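Local coordinates for protein putative Scyalone Dehydratase (Novosphingobium aromaticivorans DSM 12444, PDB 3EF8) that probably acts as a lyase of the scytalone dehydratase type, built on the SnoaL-like, NTF2-type fold, although its natural substrate is not established, at residues Ala34-Asp39 with Trp123-Arg128. Residues are numbered along the deposited sequence; the frame is centred on the assembly and turned at random.
Sequences ALFVED and WKFKRR
Phe36 and Phe125 meet at an oblique angle, their ring planes 39° apart. Over one face of the Phe36 ring lies Phe125 CB, offset toward the rim and 3.9 Å from the ring centroid, a CH-pi contact; Tyr56 also stacks on this ring. Arg128 CD sits over the centre of one face of Phe125, 3.6 Å above its plane, and Phe125 CZ in turn lies over the centre of the Arg128 guanidinium. A bend at chi3 (78°) turns NE of Arg128 out of line with its chain, while Asp114 takes NH2 in a salt bridge. The short strand 36-37 pairs in parallel with strand 122-136 of the NTF2-type sheet, beside the classic beta bulge of Lys126 and Arg127 facing Thr115: Phe125 N donates to Leu35 O (2.8 Å) and Val37 N to Phe125 O (3.1 Å). Lys124 extends beyond CG across the backbone of 34-36, bringing CE to 3.3 Å from Ala34 O. Its NZ donates to a water 2.9 Å away, which gives its protons to Ala34 O and Phe36 O. Phe125 thus joins the segments twice, through both backbone polar atoms and through its aromatic side chain, while helix 3-25 packs on both rings through Tyr20 and Met16.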
ATOM      1  N   ALA A  34      12.446 -11.686 -17.005  1.00 14.02           N
ATOM      2  CA  ALA A  34      12.580 -10.659 -18.039  1.00 13.47           C
ATOM      3  C   ALA A  34      12.777  -9.260 -17.459  1.00 14.72           C
ATOM      4  O   ALA A  34      13.122  -8.321 -18.157  1.00 16.96           O
ATOM      5  CB  ALA A  34      11.406 -10.679 -18.979  1.00 15.83           C
ATOM      6  N   LEU A  35      12.515  -9.140 -16.155  1.00 12.06           N
ATOM      7  CA  LEU A  35      12.620  -7.861 -15.451  1.00 13.06           C
ATOM      8  C   LEU A  35      13.935  -7.716 -14.704  1.00 13.84           C
ATOM      9  O   LEU A  35      14.093  -6.788 -13.923  1.00 12.73           O
ATOM     10  CB  LEU A  35      11.439  -7.689 -14.494  1.00 11.25           C
ATOM     11  CG  LEU A  35      10.101  -7.614 -15.205  1.00 13.04           C
ATOM     12  CD1 LEU A  35       8.915  -7.514 -14.189  1.00 14.14           C
ATOM     13  CD2 LEU A  35      10.046  -6.465 -16.219  1.00 15.21           C
ATOM     14  N   PHE A  36      14.872  -8.621 -14.967  1.00 12.40           N
ATOM     15  CA  PHE A  36      16.242  -8.558 -14.408  1.00 13.67           C
ATOM     16  C   PHE A  36      17.269  -8.530 -15.534  1.00 16.12           C
ATOM     17  O   PHE A  36      17.096  -9.213 -16.548  1.00 16.98           O
ATOM     18  CB  PHE A  36      16.576  -9.757 -13.534  1.00 13.55           C
ATOM     19  CG  PHE A  36      15.927  -9.719 -12.199  1.00 15.81           C
ATOM     20  CD1 PHE A  36      14.568  -9.977 -12.095  1.00 16.95           C
ATOM     21  CD2 PHE A  36      16.642  -9.438 -11.037  1.00 20.17           C
ATOM     22  CE1 PHE A  36      13.941  -9.914 -10.892  1.00 19.59           C
ATOM     23  CE2 PHE A  36      15.965  -9.400  -9.811  1.00 16.50           C
ATOM     24  CZ  PHE A  36      14.635  -9.641  -9.775  1.00 16.73           C
ATOM     25  N   VAL A  37      18.304  -7.709 -15.345  1.00 13.66           N
ATOM     26  CA  VAL A  37      19.462  -7.721 -16.262  1.00 13.97           C
ATOM     27  C   VAL A  37      20.241  -8.991 -16.035  1.00 11.74           C
ATOM     28  O   VAL A  37      20.132  -9.662 -15.007  1.00 13.49           O
ATOM     29  CB  VAL A  37      20.367  -6.470 -16.092  1.00 13.96           C
ATOM     30  CG1 VAL A  37      19.592  -5.196 -16.443  1.00 17.05           C
ATOM     31  CG2 VAL A  37      20.984  -6.403 -14.739  1.00 14.72           C
ATOM     32  N   GLU A  38      21.086  -9.303 -17.038  1.00 14.64           N
ATOM     33  CA  GLU A  38      21.899 -10.513 -16.935  1.00 16.79           C
ATOM     34  C   GLU A  38      22.848 -10.509 -15.754  1.00 13.35           C
ATOM     35  O   GLU A  38      23.023 -11.480 -15.032  1.00 17.66           O
ATOM     36  CB  GLU A  38      22.738 -10.673 -18.212  1.00 18.41           C
ATOM     37  CG  GLU A  38      23.677 -11.833 -18.180  1.00 22.45           C
ATOM     38  CD  GLU A  38      22.954 -13.177 -18.174  1.00 30.67           C
ATOM     39  OE1 GLU A  38      21.733 -13.221 -18.478  1.00 28.33           O
ATOM     40  OE2 GLU A  38      23.626 -14.193 -17.868  1.00 35.92           O
ATOM     41  N   ASP A  39      23.426  -9.327 -15.544  0.60 15.32           N
ATOM     42  CA  ASP A  39      24.483  -9.105 -14.555  0.60 16.84           C
ATOM     43  C   ASP A  39      23.900  -8.606 -13.236  0.60 17.69           C
ATOM     44  O   ASP A  39      24.420  -7.674 -12.609  0.60 19.01           O
ATOM     45  CB  ASP A  39      25.483  -8.062 -15.068  0.60 18.03           C
ATOM     46  CG  ASP A  39      26.785  -8.067 -14.286  0.60 21.08           C
ATOM     47  OD1 ASP A  39      26.958  -8.912 -13.383  0.60 23.67           O
ATOM     48  OD2 ASP A  39      27.665  -7.238 -14.593  0.60 23.20           O
ATOM     49  N   TRP A 123      12.641  -0.520 -17.647  1.00 12.61           N
ATOM     50  CA  TRP A 123      13.316  -0.632 -16.365  1.00 11.22           C
ATOM     51  C   TRP A 123      13.418  -2.075 -15.951  1.00 12.33           C
ATOM     52  O   TRP A 123      12.482  -2.856 -16.097  1.00 11.81           O
ATOM     53  CB  TRP A 123      12.584   0.199 -15.290  1.00 10.51           C
ATOM     54  CG  TRP A 123      12.735   1.709 -15.508  1.00 11.16           C
ATOM     55  CD1 TRP A 123      11.885   2.529 -16.153  1.00 10.33           C
ATOM     56  CD2 TRP A 123      13.843   2.536 -15.088  1.00 10.77           C
ATOM     57  NE1 TRP A 123      12.356   3.830 -16.149  1.00 10.55           N
ATOM     58  CE2 TRP A 123      13.573   3.843 -15.528  1.00 10.20           C
ATOM     59  CE3 TRP A 123      15.032   2.287 -14.412  1.00 10.69           C
ATOM     60  CZ2 TRP A 123      14.428   4.909 -15.258  1.00 10.20           C
ATOM     61  CZ3 TRP A 123      15.880   3.355 -14.156  1.00  9.73           C
ATOM     62  CH2 TRP A 123      15.570   4.634 -14.579  1.00  8.88           C
ATOM     63  N   LYS A 124      14.562  -2.407 -15.414  1.00 11.16           N
ATOM     64  CA  LYS A 124      14.886  -3.736 -14.935  1.00 10.50           C
ATOM     65  C   LYS A 124      15.661  -3.646 -13.660  1.00 11.80           C
ATOM     66  O   LYS A 124      16.327  -2.651 -13.392  1.00 12.57           O
ATOM     67  CB  LYS A 124      15.720  -4.506 -15.985  1.00 11.85           C
ATOM     68  CG  LYS A 124      14.955  -4.739 -17.272  1.00 14.02           C
ATOM     69  CD  LYS A 124      15.743  -5.623 -18.197  1.00 21.60           C
ATOM     70  CE  LYS A 124      14.980  -5.886 -19.462  1.00 28.10           C
ATOM     71  NZ  LYS A 124      15.873  -6.662 -20.405  1.00 34.02           N
ATOM     72  N   PHE A 125      15.542  -4.695 -12.864  1.00 10.21           N
ATOM     73  CA  PHE A 125      16.366  -4.813 -11.690  1.00  9.73           C
ATOM     74  C   PHE A 125      17.801  -5.151 -11.988  1.00 11.54           C
ATOM     75  O   PHE A 125      18.091  -6.120 -12.668  1.00 13.29           O
ATOM     76  CB  PHE A 125      15.849  -5.840 -10.671  1.00 10.08           C
ATOM     77  CG  PHE A 125      14.474  -5.478 -10.095  1.00 10.18           C
ATOM     78  CD1 PHE A 125      14.350  -4.473  -9.157  1.00  9.83           C
ATOM     79  CD2 PHE A 125      13.322  -6.187 -10.469  1.00  9.83           C
ATOM     80  CE1 PHE A 125      13.113  -4.159  -8.607  1.00 10.31           C
ATOM     81  CE2 PHE A 125      12.085  -5.857  -9.961  1.00 12.16           C
ATOM     82  CZ  PHE A 125      11.999  -4.879  -8.995  1.00 10.05           C
ATOM     83  N   LYS A 126      18.702  -4.372 -11.396  1.00 12.77           N
ATOM     84  CA  LYS A 126      20.136  -4.731 -11.399  1.00 13.03           C
ATOM     85  C   LYS A 126      20.545  -5.341 -10.061  1.00 12.56           C
ATOM     86  O   LYS A 126      21.312  -6.276  -9.989  1.00 13.45           O
ATOM     87  CB  LYS A 126      21.016  -3.539 -11.759  1.00 13.09           C
ATOM     88  CG  LYS A 126      22.496  -3.931 -11.845  1.00 20.50           C
ATOM     89  CD  LYS A 126      23.175  -3.167 -12.969  1.00 25.00           C
ATOM     90  CE  LYS A 126      24.660  -3.549 -13.137  1.00 28.79           C
ATOM     91  NZ  LYS A 126      25.462  -3.143 -11.984  1.00 30.45           N
ATOM     92  N   ARG A 127      19.996  -4.810  -8.964  1.00 11.41           N
ATOM     93  CA  ARG A 127      20.180  -5.394  -7.653  1.00 11.95           C
ATOM     94  C   ARG A 127      18.892  -5.283  -6.854  1.00 11.37           C
ATOM     95  O   ARG A 127      18.220  -4.270  -6.920  1.00 12.32           O
ATOM     96  CB  ARG A 127      21.304  -4.707  -6.849  1.00 13.76           C
ATOM     97  CG  ARG A 127      21.527  -5.394  -5.513  1.00 18.71           C
ATOM     98  CD  ARG A 127      22.833  -4.933  -4.804  1.00 22.06           C
ATOM     99  NE  ARG A 127      22.815  -5.306  -3.381  1.00 25.26           N
ATOM    100  CZ  ARG A 127      23.251  -6.477  -2.933  1.00 27.04           C
ATOM    101  NH1 ARG A 127      23.732  -7.362  -3.797  1.00 37.59           N
ATOM    102  NH2 ARG A 127      23.196  -6.777  -1.653  1.00 26.91           N
ATOM    103  N   ARG A 128      18.554  -6.352  -6.134  1.00 11.84           N
ATOM    104  CA  ARG A 128      17.514  -6.322  -5.094  1.00  9.99           C
ATOM    105  C   ARG A 128      18.062  -6.887  -3.817  1.00 13.15           C
ATOM    106  O   ARG A 128      18.593  -8.016  -3.803  1.00 14.36           O
ATOM    107  CB  ARG A 128      16.273  -7.142  -5.439  1.00 11.40           C
ATOM    108  CG  ARG A 128      15.633  -6.840  -6.719  1.00 11.71           C
ATOM    109  CD  ARG A 128      14.165  -7.223  -6.682  1.00 12.80           C
ATOM    110  NE  ARG A 128      13.392  -6.207  -5.955  1.00 10.90           N
ATOM    111  CZ  ARG A 128      12.079  -6.106  -5.950  1.00 13.97           C
ATOM    112  NH1 ARG A 128      11.327  -7.048  -6.492  1.00 13.15           N
ATOM    113  NH2 ARG A 128      11.527  -5.051  -5.411  1.00 11.15           N
TER
HETATM  114  O   HOH W   1      15.776  -9.371 -19.392  1.00 39.57           O